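Esterase (uncultured bacterium FLS12, PDB 4RGY) hydrolyses ester bonds as an alkaline esterase active at low temperature, from a marine sediment metagenome. Local coordinates at the interface of chains A and B. Residues are numbered along the deposited sequence; one frame, centred on the assembly and turned at random. Chains: chain A/B, Esterase.

The interface of chains A and B. Residues chain A 61-64, 251; chain B 61, 63-64, 67, 251.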
loop_
_atom_site.group_PDB
_atom_site.type_symbol
_atom_site.label_atom_id
_atom_site.label_comp_id
_atom_site.label_asym_id
_atom_site.label_seq_id
_atom_site.Cartn_x
_atom_site.Cartn_y
_atom_site.Cartn_z
ATOM N N ARG A 61 2.147 -2.800 -12.167
ATOM C CA ARG A 61 2.218 -4.241 -11.998
ATOM C C ARG A 61 2.618 -4.979 -13.265
ATOM O O ARG A 61 3.468 -5.859 -13.213
ATOM C CB ARG A 61 0.903 -4.789 -11.451
ATOM C CG ARG A 61 0.582 -4.298 -10.046
ATOM C CD ARG A 61 -0.898 -4.418 -9.720
ATOM N NE ARG A 61 -1.352 -5.804 -9.636
ATOM C CZ ARG A 61 -2.591 -6.159 -9.310
ATOM N NH1 ARG A 61 -3.504 -5.225 -9.037
ATOM N NH2 ARG A 61 -2.927 -7.443 -9.264
ATOM N N ARG A 62 2.022 -4.619 -14.398
ATOM C CA ARG A 62 2.165 -5.419 -15.616
ATOM C C ARG A 62 3.194 -4.902 -16.606
ATOM O O ARG A 62 3.372 -5.486 -17.678
ATOM C CB ARG A 62 0.812 -5.541 -16.307
ATOM C CG ARG A 62 -0.264 -6.035 -15.384
ATOM C CD ARG A 62 0.088 -7.389 -14.825
ATOM N NE ARG A 62 -0.844 -7.758 -13.768
ATOM C CZ ARG A 62 -2.068 -8.211 -13.997
ATOM N NH1 ARG A 62 -2.490 -8.358 -15.245
ATOM N NH2 ARG A 62 -2.870 -8.518 -12.981
ATOM N N THR A 63 3.848 -3.796 -16.263
ATOM C CA THR A 63 4.946 -3.267 -17.070
ATOM C C THR A 63 6.094 -2.873 -16.167
ATOM O O THR A 63 5.966 -2.890 -14.933
ATOM C CB THR A 63 4.563 -2.008 -17.901
ATOM O OG1 THR A 63 4.505 -0.845 -17.061
ATOM C CG2 THR A 63 3.243 -2.204 -18.628
ATOM N N SER A 64 7.200 -2.465 -16.781
ATOM C CA SER A 64 8.311 -1.899 -16.024
ATOM C C SER A 64 8.375 -0.378 -16.184
ATOM O O SER A 64 9.463 0.197 -16.221
ATOM C CB SER A 64 9.633 -2.546 -16.436
ATOM O OG SER A 64 9.633 -3.929 -16.130
ATOM N N ASP A 251 3.776 -3.053 -22.718
ATOM C CA ASP A 251 5.079 -2.924 -22.084
ATOM C C ASP A 251 6.129 -2.554 -23.130
ATOM O O ASP A 251 6.999 -1.722 -22.875
ATOM C CB ASP A 251 5.462 -4.235 -21.385
ATOM C CG ASP A 251 6.792 -4.145 -20.645
ATOM O OD1 ASP A 251 6.878 -3.413 -19.642
ATOM O OD2 ASP A 251 7.757 -4.813 -21.061
ATOM N N ARG B 61 8.111 -3.561 -9.067
ATOM C CA ARG B 61 8.260 -2.255 -9.693
ATOM C C ARG B 61 9.101 -2.310 -10.964
ATOM O O ARG B 61 8.708 -1.747 -11.981
ATOM C CB ARG B 61 8.866 -1.268 -8.696
ATOM C CG ARG B 61 7.919 -0.914 -7.546
ATOM C CD ARG B 61 8.661 -0.353 -6.349
ATOM N NE ARG B 61 9.212 0.974 -6.600
ATOM C CZ ARG B 61 9.888 1.682 -5.700
ATOM N NH1 ARG B 61 10.091 1.184 -4.484
ATOM N NH2 ARG B 61 10.362 2.883 -6.010
ATOM N N THR B 63 10.229 -5.005 -12.808
ATOM C CA THR B 63 9.986 -6.069 -13.777
ATOM C C THR B 63 8.485 -6.243 -13.972
ATOM O O THR B 63 7.674 -5.631 -13.256
ATOM C CB THR B 63 10.558 -7.438 -13.336
ATOM O OG1 THR B 63 9.712 -8.014 -12.328
ATOM C CG2 THR B 63 11.982 -7.299 -12.814
ATOM N N SER B 64 8.108 -7.107 -14.902
ATOM C CA SER B 64 6.714 -7.491 -15.053
ATOM C C SER B 64 6.455 -8.890 -14.496
ATOM O O SER B 64 5.627 -9.634 -15.028
ATOM C CB SER B 64 6.278 -7.408 -16.513
ATOM O OG SER B 64 6.407 -6.089 -17.010
ATOM N N ARG B 67 2.917 -10.336 -14.390
ATOM C CA ARG B 67 2.450 -10.770 -15.704
ATOM C C ARG B 67 3.112 -12.083 -16.129
ATOM O O ARG B 67 2.448 -12.974 -16.657
ATOM C CB ARG B 67 2.717 -9.681 -16.739
ATOM C CG ARG B 67 2.415 -10.123 -18.159
ATOM C CD ARG B 67 2.244 -8.940 -19.091
ATOM N NE ARG B 67 3.358 -7.998 -19.040
ATOM C CZ ARG B 67 4.474 -8.112 -19.751
ATOM N NH1 ARG B 67 4.653 -9.155 -20.555
ATOM N NH2 ARG B 67 5.424 -7.194 -19.651
ATOM N N ASP B 251 14.763 -8.554 -15.717
ATOM C CA ASP B 251 13.431 -8.661 -16.296
ATOM C C ASP B 251 13.419 -9.696 -17.417
ATOM O O ASP B 251 12.491 -10.500 -17.523
ATOM C CB ASP B 251 12.959 -7.303 -16.816
ATOM C CG ASP B 251 11.536 -7.342 -17.331
ATOM O OD1 ASP B 251 10.610 -7.598 -16.537
ATOM O OD2 ASP B 251 11.324 -7.091 -18.529
HETATM O O HOH W 1 5.244 -7.233 -11.722
HETATM O O HOH W 2 8.794 -5.538 -18.184
HETATM O O HOH W 3 7.714 -7.856 -21.080
#
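Across a two-fold symmetric interface of two esterase copies, B:Arg67 of the short helix 65-68 meets the end of helix 58-62 in chain A, where the backbone carbonyl of A:Arg62 points at it. B:Arg67 NE lies 2.9 Å from A:Arg62 O in a nearly straight hydrogen bond, 164° at the hydrogen. The carbonyl oxygen lies close to the guanidinium plane, so the group is met at its edge; the same oxygen also receives weak bonds from B:Arg67 NH2 and from the hydroxyl B:Ser64 OG. The B:Arg67 chain leaves with CG anti to its backbone N and then bends at chi3 (53°), which turns the guanidinium toward A:Asp251. Its NH2 is 3.6 Å from A:Asp251 OD2, a long salt bridge. The carboxylate and guanidinium planes are turned 45° apart. Water 3 completes the link, 2.8 Å from B:Arg67 NH2 and also bonded to A:Asp251 OD2. A:Arg62 CD packs at 4.0 Å against B:Arg67 CB as the two chains pass at an angle. An alanine in place of B:Arg67 would probably leave the A:Arg62 carbonyl without its main cross-chain donor and A:Asp251 without its cationic mate.

Near the symmetry axis, water 2 joins both serine hydroxyls, A:Ser64 OG and B:Ser64 OG, each 2.7 Å away, and also reaches B:Asp251 OD2; its contacts to the A:Asp251 carboxylate are weak. It sits among two carboxylates that come within 4.9 Å between A:Asp251 OD2 and B:Asp251 OD2, and may ease their repulsion. A:Asp251 of helix 247-260 thus both faces the arginine and holds its own chain's serine: A:Ser64 N donates to A:Asp251 OD1, and B:Ser64 N to B:Asp251 OD1, nearly along the C-O axis, which would help hold the loop that presents the hydroxyl. Through these polar and water-mediated contacts the patch may help hold copies together in the deposited four-copy assembly, though the structure alone does not show the state in solution.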